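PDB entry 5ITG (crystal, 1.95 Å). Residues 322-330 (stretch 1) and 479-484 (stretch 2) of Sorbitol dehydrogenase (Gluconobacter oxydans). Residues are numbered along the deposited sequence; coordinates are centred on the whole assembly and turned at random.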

# COMPACT_ATOMS: atom_id res chain seq x y z
N GLU A 322 -0.61 18.38 14.64
CA GLU A 322 -1.34 19.28 15.54
C GLU A 322 -0.56 20.56 15.79
O GLU A 322 -1.08 21.52 16.37
CB GLU A 322 -1.63 18.57 16.87
CG GLU A 322 -2.82 17.61 16.81
CD GLU A 322 -2.85 16.64 17.98
OE1 GLU A 322 -2.62 17.08 19.13
OE2 GLU A 322 -3.10 15.43 17.76
N ASP A 323 0.70 20.58 15.37
CA ASP A 323 1.53 21.77 15.54
C ASP A 323 1.04 22.79 14.51
O ASP A 323 1.09 22.54 13.30
CB ASP A 323 3.00 21.42 15.30
CG ASP A 323 3.93 22.57 15.59
OD1 ASP A 323 3.90 23.56 14.83
OD2 ASP A 323 4.69 22.50 16.59
N SER A 324 0.58 23.94 14.99
CA SER A 324 0.06 24.99 14.12
C SER A 324 1.00 25.42 13.00
O SER A 324 0.57 25.60 11.85
CB SER A 324 -0.34 26.21 14.95
OG SER A 324 -0.92 27.20 14.11
N GLU A 325 2.28 25.59 13.32
CA GLU A 325 3.25 26.01 12.31
C GLU A 325 3.59 24.91 11.30
O GLU A 325 3.69 25.19 10.10
CB GLU A 325 4.54 26.52 12.99
CG GLU A 325 4.40 27.87 13.71
CD GLU A 325 3.48 27.83 14.93
OE1 GLU A 325 3.60 26.87 15.73
OE2 GLU A 325 2.65 28.75 15.09
N LEU A 326 3.78 23.68 11.76
CA LEU A 326 4.11 22.59 10.86
C LEU A 326 2.92 22.28 9.94
O LEU A 326 3.09 21.91 8.78
CB LEU A 326 4.48 21.33 11.64
CG LEU A 326 5.69 21.45 12.58
CD1 LEU A 326 5.97 20.08 13.21
CD2 LEU A 326 6.89 21.93 11.81
N LEU A 327 1.71 22.42 10.48
CA LEU A 327 0.49 22.20 9.71
C LEU A 327 0.34 23.27 8.64
O LEU A 327 0.03 22.98 7.48
CB LEU A 327 -0.74 22.24 10.63
CG LEU A 327 -2.09 22.26 9.90
CD1 LEU A 327 -2.29 20.96 9.14
CD2 LEU A 327 -3.23 22.46 10.90
N GLY A 328 0.55 24.52 9.03
CA GLY A 328 0.44 25.61 8.07
C GLY A 328 1.45 25.47 6.94
O GLY A 328 1.13 25.73 5.78
N ASN A 329 2.66 25.06 7.29
CA ASN A 329 3.74 24.89 6.31
C ASN A 329 3.38 23.77 5.33
O ASN A 329 3.63 23.88 4.14
CB ASN A 329 5.05 24.56 7.03
CG ASN A 329 6.29 24.88 6.19
OD1 ASN A 329 7.41 24.71 6.66
ND2 ASN A 329 6.09 25.37 4.98
N LEU A 330 2.80 22.68 5.86
CA LEU A 330 2.39 21.55 5.02
C LEU A 330 1.32 22.01 4.02
O LEU A 330 1.39 21.68 2.83
CB LEU A 330 1.82 20.41 5.89
CG LEU A 330 1.15 19.25 5.15
CD1 LEU A 330 2.14 18.62 4.18
CD2 LEU A 330 0.65 18.20 6.16
N VAL A 479 13.94 25.21 14.02
CA VAL A 479 13.23 25.01 12.76
C VAL A 479 12.05 25.94 12.45
O VAL A 479 11.93 26.42 11.33
CB VAL A 479 12.77 23.54 12.61
CG1 VAL A 479 11.74 23.19 13.67
CG2 VAL A 479 12.21 23.32 11.21
N LYS A 480 11.19 26.21 13.42
CA LYS A 480 10.05 27.07 13.14
C LYS A 480 10.45 28.46 12.65
O LYS A 480 9.74 29.08 11.86
CB LYS A 480 9.14 27.19 14.36
CG LYS A 480 8.46 25.89 14.71
CD LYS A 480 7.44 26.09 15.81
CE LYS A 480 6.59 24.85 16.00
NZ LYS A 480 5.50 25.13 16.97
N ALA A 481 11.60 28.94 13.11
CA ALA A 481 12.09 30.25 12.71
C ALA A 481 12.43 30.30 11.21
O ALA A 481 12.47 31.37 10.62
CB ALA A 481 13.33 30.61 13.52
N ALA A 482 12.64 29.14 10.60
CA ALA A 482 13.00 29.07 9.19
C ALA A 482 11.82 28.84 8.24
O ALA A 482 12.00 28.85 7.02
CB ALA A 482 14.06 27.98 8.98
N ILE A 483 10.63 28.64 8.79
CA ILE A 483 9.44 28.41 7.98
C ILE A 483 9.05 29.66 7.18
O ILE A 483 8.86 30.73 7.75
CB ILE A 483 8.23 28.02 8.86
CG1 ILE A 483 8.48 26.66 9.51
CG2 ILE A 483 6.94 28.04 8.02
CD1 ILE A 483 7.37 26.22 10.45
N PRO A 484 8.94 29.53 5.84
CA PRO A 484 8.58 30.62 4.94
C PRO A 484 7.21 31.23 5.29
O PRO A 484 7.10 32.48 5.32
CB PRO A 484 8.58 29.96 3.56
CG PRO A 484 9.61 28.88 3.70
CD PRO A 484 9.27 28.31 5.07
OXT PRO A 484 6.26 30.45 5.51

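The contact is organised around one ammonium group and the start of one helix. Lys480 reaches across with chi1 m and the remaining three torsions t, a nearly straight arm that places NZ between two carboxylates. There Lys480 NZ donates to Asp323 OD2 at 2.8 Å and to Glu325 OE1 at 2.9 Å, both salt bridges; a weak hydrogen bond from Lys480 NZ to Asp323 OD1 at 3.1 Å adds to the first.

Asp323 is the economical residue here. It is the N-cap of the helix that begins at Ser324, and with its side chain at chi1 t, Asp323 OD1 accepts from Leu326 N at 3.1 Å, with a nearly straight N-H...O angle of 165°, and weakly from Glu325 N at 3.0 Å. OD2, left free by the cap, takes the lysine and a further hydrogen bond elsewhere in the structure. A buried carboxylate is thus paid for on both oxygens, by backbone amides and by a cation. The longer chain of Glu325, bent m then p, brings OE1 to the same nitrogen from a more exposed position.

Beside the charged pairs, Ile483 brings in apolar packing that runs from Glu325 to Asn329, one helical turn on. With chi1 m and chi2 t, Ile483 sends CD1 to within 3.8 Å of Glu325 CB, so the glutamate supplies an aliphatic base as well as a charge. Ile483 CG1 lies 3.6 Å from Asn329 OD1, a packing contact that gives this oxygen no donor; OD1 is buried without a partner anywhere in the model, the one unpaid polar cost of the contact. Asn329 ND2 merely approaches Pro484 CD, at 4.3 Å, where the chain ends.

Glu325 and Asn329, four residues apart, both point CB toward the second stretch. Glu325 CA lies 6.9 Å from Lys480 CA, and Asn329 CA lies 6.9 Å from Ile483 CA. The two stretches together bury a modest 330 Å².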